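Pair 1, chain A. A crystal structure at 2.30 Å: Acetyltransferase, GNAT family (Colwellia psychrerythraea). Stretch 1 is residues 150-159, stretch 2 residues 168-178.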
# COMPACT_ATOMS: atom_id res chain seq x y z
N GLN A 150 7.35 -9.68 9.81
CA GLN A 150 6.23 -10.59 9.71
C GLN A 150 5.26 -10.22 8.57
O GLN A 150 4.21 -10.84 8.42
CB GLN A 150 5.46 -10.58 11.05
CG GLN A 150 6.33 -10.83 12.29
CD GLN A 150 5.60 -10.57 13.62
OE1 GLN A 150 4.88 -9.60 13.75
NE2 GLN A 150 5.78 -11.45 14.59
N LEU A 151 5.59 -9.21 7.77
CA LEU A 151 4.62 -8.78 6.76
C LEU A 151 4.21 -9.93 5.88
O LEU A 151 3.02 -10.07 5.56
CB LEU A 151 5.17 -7.65 5.89
CG LEU A 151 4.39 -7.06 4.71
CD1 LEU A 151 3.06 -6.40 5.11
CD2 LEU A 151 5.32 -6.02 4.00
N THR A 152 5.17 -10.76 5.47
CA THR A 152 4.86 -11.78 4.47
C THR A 152 3.91 -12.82 5.07
O THR A 152 3.04 -13.36 4.37
CB THR A 152 6.11 -12.54 3.82
OG1 THR A 152 5.60 -13.57 2.94
CG2 THR A 152 6.99 -13.25 4.89
N ALA A 153 4.10 -13.12 6.35
CA ALA A 153 3.23 -14.07 7.00
C ALA A 153 1.80 -13.51 7.06
O ALA A 153 0.83 -14.20 6.72
CB ALA A 153 3.76 -14.41 8.39
N PHE A 154 1.66 -12.24 7.41
CA PHE A 154 0.33 -11.64 7.37
C PHE A 154 -0.29 -11.68 5.97
O PHE A 154 -1.47 -11.97 5.80
CB PHE A 154 0.38 -10.23 7.92
CG PHE A 154 0.34 -10.16 9.44
CD1 PHE A 154 -0.87 -10.17 10.14
CD2 PHE A 154 1.50 -10.07 10.17
CE1 PHE A 154 -0.88 -10.08 11.55
CE2 PHE A 154 1.49 -9.99 11.56
CZ PHE A 154 0.31 -10.00 12.26
N VAL A 155 0.51 -11.38 4.96
CA VAL A 155 0.02 -11.32 3.56
C VAL A 155 -0.44 -12.69 3.10
O VAL A 155 -1.56 -12.85 2.60
CB VAL A 155 1.10 -10.73 2.61
CG1 VAL A 155 0.85 -11.10 1.13
CG2 VAL A 155 1.21 -9.18 2.82
N THR A 156 0.39 -13.68 3.34
CA THR A 156 0.01 -15.05 3.07
C THR A 156 -1.24 -15.47 3.85
O THR A 156 -2.16 -16.08 3.29
CB THR A 156 1.15 -15.97 3.49
OG1 THR A 156 2.30 -15.64 2.73
CG2 THR A 156 0.77 -17.41 3.27
N PHE A 157 -1.28 -15.15 5.14
CA PHE A 157 -2.48 -15.44 5.93
C PHE A 157 -3.77 -14.79 5.32
O PHE A 157 -4.78 -15.47 5.09
CB PHE A 157 -2.24 -15.00 7.39
CG PHE A 157 -3.41 -15.25 8.28
CD1 PHE A 157 -4.28 -14.23 8.57
CD2 PHE A 157 -3.66 -16.53 8.79
CE1 PHE A 157 -5.36 -14.43 9.38
CE2 PHE A 157 -4.72 -16.75 9.60
CZ PHE A 157 -5.60 -15.70 9.89
N ALA A 158 -3.71 -13.50 4.98
CA ALA A 158 -4.89 -12.86 4.43
C ALA A 158 -5.21 -13.38 3.04
O ALA A 158 -6.38 -13.60 2.73
CB ALA A 158 -4.73 -11.35 4.42
N ALA A 159 -4.19 -13.59 2.21
CA ALA A 159 -4.44 -14.05 0.84
C ALA A 159 -5.17 -15.40 0.89
O ALA A 159 -6.18 -15.60 0.18
CB ALA A 159 -3.11 -14.18 0.03
N TRP A 168 -1.37 -6.15 -3.54
CA TRP A 168 -2.21 -5.21 -2.79
C TRP A 168 -2.05 -5.32 -1.25
O TRP A 168 -1.76 -4.33 -0.55
CB TRP A 168 -3.65 -5.41 -3.17
CG TRP A 168 -4.49 -4.33 -2.69
CD1 TRP A 168 -4.73 -3.16 -3.33
CD2 TRP A 168 -5.20 -4.28 -1.46
NE1 TRP A 168 -5.56 -2.39 -2.58
CE2 TRP A 168 -5.85 -3.04 -1.42
CE3 TRP A 168 -5.33 -5.15 -0.37
CZ2 TRP A 168 -6.63 -2.65 -0.35
CZ3 TRP A 168 -6.08 -4.77 0.68
CH2 TRP A 168 -6.76 -3.54 0.68
N LEU A 169 -2.21 -6.54 -0.74
CA LEU A 169 -2.00 -6.84 0.68
C LEU A 169 -0.63 -6.41 1.16
O LEU A 169 -0.49 -5.90 2.29
CB LEU A 169 -2.19 -8.31 0.95
CG LEU A 169 -3.47 -8.91 1.48
CD1 LEU A 169 -4.58 -7.96 1.94
CD2 LEU A 169 -3.99 -9.99 0.54
N THR A 170 0.38 -6.56 0.32
CA THR A 170 1.73 -6.18 0.71
C THR A 170 1.79 -4.69 0.99
O THR A 170 2.41 -4.24 1.98
CB THR A 170 2.77 -6.59 -0.37
OG1 THR A 170 2.65 -7.99 -0.63
CG2 THR A 170 4.21 -6.28 0.08
N GLN A 171 1.10 -3.90 0.18
CA GLN A 171 1.10 -2.45 0.43
C GLN A 171 0.19 -2.09 1.57
O GLN A 171 0.54 -1.30 2.43
CB GLN A 171 0.70 -1.65 -0.83
CG GLN A 171 1.74 -1.76 -2.01
CD GLN A 171 3.15 -1.30 -1.66
OE1 GLN A 171 3.37 -0.25 -1.04
NE2 GLN A 171 4.12 -2.08 -2.08
N TYR A 172 -0.99 -2.66 1.60
CA TYR A 172 -1.98 -2.28 2.63
C TYR A 172 -1.47 -2.61 4.03
O TYR A 172 -1.47 -1.78 4.94
CB TYR A 172 -3.25 -3.02 2.36
CG TYR A 172 -4.31 -2.82 3.38
CD1 TYR A 172 -5.18 -1.74 3.29
CD2 TYR A 172 -4.48 -3.73 4.41
CE1 TYR A 172 -6.16 -1.55 4.27
CE2 TYR A 172 -5.43 -3.55 5.38
CZ TYR A 172 -6.26 -2.47 5.31
OH TYR A 172 -7.22 -2.31 6.24
N TYR A 173 -0.94 -3.82 4.15
CA TYR A 173 -0.37 -4.27 5.39
C TYR A 173 0.95 -3.59 5.70
O TYR A 173 1.20 -3.28 6.83
CB TYR A 173 -0.24 -5.79 5.40
CG TYR A 173 -1.49 -6.57 5.73
CD1 TYR A 173 -2.52 -6.05 6.52
CD2 TYR A 173 -1.58 -7.91 5.34
CE1 TYR A 173 -3.64 -6.84 6.85
CE2 TYR A 173 -2.70 -8.71 5.69
CZ TYR A 173 -3.70 -8.17 6.44
OH TYR A 173 -4.74 -9.00 6.76
N GLY A 174 1.77 -3.28 4.71
CA GLY A 174 3.02 -2.54 4.98
C GLY A 174 2.74 -1.20 5.63
O GLY A 174 3.35 -0.77 6.61
N ASN A 175 1.76 -0.53 5.07
CA ASN A 175 1.32 0.71 5.62
C ASN A 175 0.71 0.54 7.01
O ASN A 175 0.98 1.34 7.89
CB ASN A 175 0.34 1.32 4.65
CG ASN A 175 -0.05 2.72 5.05
OD1 ASN A 175 -1.20 2.95 5.31
ND2 ASN A 175 0.91 3.65 5.07
N LEU A 176 -0.10 -0.49 7.26
CA LEU A 176 -0.66 -0.63 8.62
C LEU A 176 0.45 -0.88 9.66
O LEU A 176 0.40 -0.37 10.77
CB LEU A 176 -1.69 -1.73 8.66
CG LEU A 176 -3.21 -1.49 8.54
CD1 LEU A 176 -3.67 -0.26 7.77
CD2 LEU A 176 -3.87 -2.74 8.02
N ILE A 177 1.46 -1.65 9.27
CA ILE A 177 2.56 -1.97 10.15
C ILE A 177 3.26 -0.68 10.58
O ILE A 177 3.51 -0.48 11.78
CB ILE A 177 3.53 -2.90 9.44
CG1 ILE A 177 2.98 -4.34 9.42
CG2 ILE A 177 4.93 -2.81 10.09
CD1 ILE A 177 3.87 -5.32 8.80
N GLU A 178 3.51 0.22 9.62
CA GLU A 178 4.14 1.51 9.91
C GLU A 178 3.29 2.36 10.78
O GLU A 178 3.81 3.11 11.63
CB GLU A 178 4.41 2.30 8.63
CG GLU A 178 5.45 1.59 7.71
CD GLU A 178 5.89 2.50 6.55
OE1 GLU A 178 6.20 3.68 6.83
OE2 GLU A 178 5.94 2.02 5.40

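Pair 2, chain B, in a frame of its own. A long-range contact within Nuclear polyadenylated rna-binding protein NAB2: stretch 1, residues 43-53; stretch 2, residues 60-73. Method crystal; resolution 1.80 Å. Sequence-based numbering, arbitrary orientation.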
# COMPACT_ATOMS: atom_id res chain seq x y z
N GLY B 43 -10.53 -7.65 -1.35
CA GLY B 43 -10.20 -7.40 -2.77
C GLY B 43 -9.11 -8.31 -3.36
O GLY B 43 -8.23 -8.77 -2.64
N THR B 44 -9.18 -8.56 -4.66
CA THR B 44 -8.09 -9.24 -5.36
C THR B 44 -7.03 -8.19 -5.70
O THR B 44 -7.30 -7.01 -5.62
CB THR B 44 -8.57 -9.89 -6.60
OG1 THR B 44 -9.17 -8.90 -7.44
CG2 THR B 44 -9.57 -11.04 -6.32
N VAL B 45 -5.82 -8.58 -6.07
CA VAL B 45 -4.81 -7.61 -6.45
C VAL B 45 -5.34 -6.73 -7.60
O VAL B 45 -5.23 -5.50 -7.53
CB VAL B 45 -3.50 -8.31 -6.87
CG1 VAL B 45 -2.53 -7.21 -7.33
CG2 VAL B 45 -2.93 -9.15 -5.70
N GLU B 46 -5.87 -7.35 -8.63
CA GLU B 46 -6.47 -6.66 -9.77
C GLU B 46 -7.62 -5.70 -9.45
O GLU B 46 -7.61 -4.56 -9.93
CB GLU B 46 -6.99 -7.72 -10.74
CG GLU B 46 -7.63 -8.98 -10.05
CD GLU B 46 -6.69 -10.21 -9.89
OE1 GLU B 46 -5.71 -10.18 -9.09
OE2 GLU B 46 -7.00 -11.22 -10.58
N SER B 47 -8.54 -6.13 -8.60
CA SER B 47 -9.69 -5.31 -8.19
C SER B 47 -9.24 -4.11 -7.36
O SER B 47 -9.79 -3.02 -7.46
CB SER B 47 -10.77 -6.12 -7.44
OG SER B 47 -10.54 -6.17 -6.03
N VAL B 48 -8.22 -4.27 -6.54
CA VAL B 48 -7.75 -3.15 -5.76
C VAL B 48 -7.04 -2.15 -6.71
O VAL B 48 -7.22 -0.95 -6.58
CB VAL B 48 -6.86 -3.57 -4.59
CG1 VAL B 48 -6.26 -2.35 -3.89
CG2 VAL B 48 -7.66 -4.57 -3.68
N VAL B 49 -6.22 -2.65 -7.62
CA VAL B 49 -5.51 -1.75 -8.54
C VAL B 49 -6.49 -1.00 -9.43
O VAL B 49 -6.46 0.24 -9.54
CB VAL B 49 -4.47 -2.51 -9.34
CG1 VAL B 49 -3.78 -1.58 -10.37
CG2 VAL B 49 -3.40 -3.06 -8.38
N ASP B 50 -7.42 -1.76 -9.99
CA ASP B 50 -8.54 -1.19 -10.75
C ASP B 50 -9.24 -0.03 -10.02
O ASP B 50 -9.44 1.02 -10.61
CB ASP B 50 -9.58 -2.26 -11.04
CG ASP B 50 -9.20 -3.16 -12.16
OD1 ASP B 50 -8.21 -2.83 -12.87
OD2 ASP B 50 -9.91 -4.19 -12.34
N GLU B 51 -9.60 -0.22 -8.74
CA GLU B 51 -10.35 0.76 -8.00
C GLU B 51 -9.48 1.99 -7.80
O GLU B 51 -9.96 3.11 -7.99
CB GLU B 51 -10.89 0.20 -6.67
CG GLU B 51 -11.46 1.18 -5.67
CD GLU B 51 -12.95 1.45 -5.85
OE1 GLU B 51 -13.45 1.22 -6.98
OE2 GLU B 51 -13.60 1.88 -4.87
N LEU B 52 -8.21 1.81 -7.46
CA LEU B 52 -7.32 2.94 -7.23
C LEU B 52 -7.10 3.77 -8.52
O LEU B 52 -7.04 5.01 -8.49
CB LEU B 52 -5.97 2.47 -6.70
CG LEU B 52 -5.98 1.83 -5.31
CD1 LEU B 52 -4.60 1.10 -5.00
CD2 LEU B 52 -6.36 2.87 -4.34
N ALA B 53 -6.95 3.06 -9.62
CA ALA B 53 -6.81 3.68 -10.93
C ALA B 53 -8.02 4.52 -11.31
O ALA B 53 -7.89 5.52 -12.04
CB ALA B 53 -6.56 2.65 -12.01
N SER B 60 0.39 6.09 -12.13
CA SER B 60 0.31 5.04 -13.16
C SER B 60 -0.23 3.75 -12.58
O SER B 60 -0.08 3.45 -11.38
CB SER B 60 1.69 4.80 -13.80
OG SER B 60 2.55 4.24 -12.83
N ARG B 61 -0.85 2.94 -13.44
CA ARG B 61 -1.28 1.62 -13.01
C ARG B 61 -0.09 0.76 -12.59
O ARG B 61 -0.15 0.02 -11.61
CB ARG B 61 -2.15 0.97 -14.09
CG ARG B 61 -2.53 -0.38 -13.81
CD ARG B 61 -3.54 -0.93 -14.88
NE ARG B 61 -4.13 -2.09 -14.23
CZ ARG B 61 -5.38 -2.20 -13.78
NH1 ARG B 61 -6.32 -1.29 -13.99
NH2 ARG B 61 -5.67 -3.34 -13.16
N ASP B 62 1.03 0.87 -13.29
CA ASP B 62 2.22 0.13 -12.90
C ASP B 62 2.62 0.48 -11.46
O ASP B 62 2.86 -0.39 -10.62
CB ASP B 62 3.40 0.42 -13.84
CG ASP B 62 4.58 -0.45 -13.53
OD1 ASP B 62 4.52 -1.66 -13.83
OD2 ASP B 62 5.54 0.08 -12.98
N THR B 63 2.68 1.77 -11.15
CA THR B 63 3.02 2.20 -9.79
C THR B 63 1.99 1.75 -8.76
O THR B 63 2.35 1.20 -7.69
CB THR B 63 3.23 3.72 -9.75
OG1 THR B 63 4.40 3.98 -10.50
CG2 THR B 63 3.40 4.25 -8.27
N LEU B 64 0.72 1.86 -9.10
CA LEU B 64 -0.33 1.41 -8.19
C LEU B 64 -0.18 -0.08 -7.92
O LEU B 64 -0.34 -0.55 -6.79
CB LEU B 64 -1.75 1.68 -8.72
CG LEU B 64 -2.10 3.19 -8.74
CD1 LEU B 64 -3.36 3.41 -9.58
CD2 LEU B 64 -2.27 3.66 -7.29
N ALA B 65 0.08 -0.83 -8.98
CA ALA B 65 0.30 -2.26 -8.83
C ALA B 65 1.46 -2.61 -7.89
O ALA B 65 1.35 -3.51 -7.05
CB ALA B 65 0.47 -2.95 -10.20
N ASN B 66 2.58 -1.92 -8.00
CA ASN B 66 3.67 -2.11 -7.07
C ASN B 66 3.26 -1.86 -5.62
O ASN B 66 3.64 -2.64 -4.74
CB ASN B 66 4.80 -1.19 -7.42
CG ASN B 66 6.00 -1.39 -6.50
OD1 ASN B 66 6.51 -0.46 -5.89
ND2 ASN B 66 6.46 -2.65 -6.42
N VAL B 67 2.52 -0.79 -5.40
CA VAL B 67 2.09 -0.39 -4.06
C VAL B 67 1.15 -1.47 -3.54
O VAL B 67 1.30 -1.93 -2.41
CB VAL B 67 1.39 0.95 -4.02
CG1 VAL B 67 0.78 1.21 -2.59
CG2 VAL B 67 2.38 2.07 -4.46
N VAL B 68 0.19 -1.85 -4.37
CA VAL B 68 -0.75 -2.91 -3.97
C VAL B 68 -0.06 -4.27 -3.66
O VAL B 68 -0.34 -4.96 -2.64
CB VAL B 68 -1.94 -3.01 -4.98
CG1 VAL B 68 -2.77 -4.23 -4.64
CG2 VAL B 68 -2.79 -1.68 -4.97
N GLN B 69 0.82 -4.73 -4.55
CA GLN B 69 1.65 -5.91 -4.32
C GLN B 69 2.39 -5.84 -2.99
O GLN B 69 2.41 -6.76 -2.20
CB GLN B 69 2.62 -6.05 -5.51
CG GLN B 69 1.91 -6.49 -6.75
CD GLN B 69 2.85 -6.59 -7.95
OE1 GLN B 69 4.02 -6.24 -7.83
NE2 GLN B 69 2.33 -7.04 -9.08
N THR B 70 3.00 -4.69 -2.71
CA THR B 70 3.74 -4.54 -1.47
C THR B 70 2.82 -4.60 -0.24
O THR B 70 3.17 -5.25 0.76
CB THR B 70 4.42 -3.17 -1.44
OG1 THR B 70 5.33 -3.11 -2.53
CG2 THR B 70 5.13 -2.89 -0.09
N ALA B 71 1.64 -4.04 -0.37
CA ALA B 71 0.66 -4.05 0.71
C ALA B 71 0.25 -5.49 1.03
O ALA B 71 0.24 -5.85 2.18
CB ALA B 71 -0.59 -3.26 0.31
N PHE B 72 -0.14 -6.27 0.03
CA PHE B 72 -0.61 -7.61 0.34
C PHE B 72 0.53 -8.43 0.92
O PHE B 72 0.40 -9.25 1.81
CB PHE B 72 -1.13 -8.31 -0.92
CG PHE B 72 -2.58 -8.05 -1.25
CD1 PHE B 72 -3.60 -8.76 -0.63
CD2 PHE B 72 -2.92 -7.19 -2.27
CE1 PHE B 72 -4.94 -8.54 -0.99
CE2 PHE B 72 -4.25 -6.99 -2.64
CZ PHE B 72 -5.26 -7.67 -2.00
N PHE B 73 1.71 -8.25 0.34
CA PHE B 73 2.89 -8.91 0.80
C PHE B 73 3.19 -8.60 2.27
O PHE B 73 3.42 -9.49 3.12
CB PHE B 73 4.05 -8.60 -0.14
CG PHE B 73 5.16 -9.60 -0.09
CD1 PHE B 73 5.26 -10.65 -1.01
CD2 PHE B 73 6.10 -9.51 0.91
CE1 PHE B 73 6.31 -11.56 -0.94
CE2 PHE B 73 7.15 -10.42 1.00
CZ PHE B 73 7.25 -11.44 0.06

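Both pairs are two helices packed at a steep angle and running in broadly opposite directions. In pair 1 the axes of helix 151-159 and helix 168-178 approach to 9.2 Å, with 127° between their N-to-C directions; in pair 2 helix 45-53 and helix 61-73 approach to 9.4 Å at 133°. Superposing N, CA and C of 14 central residues gives an RMSD of 0.3 Å, so the backbones are nearly identical here and the differences lie in the side chains. The nearest CA approach is similar in distance but shifted by one residue in its partner: A:Val155 CA to A:Leu169 CA is 5.7 Å, B:Val49 CA to B:Ala65 CA 5.8 Å, and B:Ala65 matches A:Thr170.

A closely conserved position in the contact is A:Val155 = B:Val49, whose side-chain centres lie 0.4 Å apart, both with chi1 in the t well. A:Val155 CG2 lies 3.7 Å from A:Thr170 CA; B:Val49 CG2 lies 3.8 Å from B:Ala65 CA, the matching residue. The valine thus uses the same methyl against the same stretch of backbone in both pairs.

A large change within the packed surface is at A:Tyr173 = B:Val68, with side-chain centres 3.0 Å apart. Each is a knob among four residues at matching positions: A:Leu151, A:Phe154, A:Val155 and A:Ala158 in pair 1, B:Val45, B:Val48, B:Val49 and B:Leu52 in pair 2. The tyrosine ring extends to the small A:Ala158: A:Ala158 CB sits at the ring edge, 3.3 Å from A:Tyr173 OH. In pair 2 the bulk is on the other side. B:Leu52 occupies the alanine position and reaches the shorter valine, with B:Leu52 CD1 3.3 Å from B:Val68 CG2.

A second exchange occurs near the start of the first helix. A:Leu151 is a knob among A:Thr170, A:Tyr173, A:Gly174 and A:Ile177; its CA-to-CB bond points sideways, but its end comes nearer, placing A:Leu151 CD1 3.4 Å from A:Gly174 N and 3.9 Å from A:Ile177 CD1. Its counterpart B:Val45 is shorter, while the isoleucine position holds B:Phe72. The aromatic ring reaches across, with B:Val45 CG2 4.0 Å from B:Phe72 CD2 and, at the ring edge, B:Gly43 O 3.2 Å from B:Phe72 CZ.

In pair 2, B:Asp50 forms a salt bridge with B:Arg61, a residue without a matched counterpart: B:Arg61 NH2 to B:Asp50 OD1 is 2.6 Å and B:Arg61 NH1 to the same B:Asp50 OD1 is 2.7 Å. The carboxylate oxygen lies near the guanidinium plane, where the N-H bonds point, while B:Val49 CG1 covers one face, 3.8 Å from B:Arg61 NH2. At the position matching B:Asp50, A:Thr156 OG1 donates to A:Thr152 O at 2.9 Å. Buried area is 464 Å² in pair 1 and 619 Å² in pair 2, though the stretches are not of equal length.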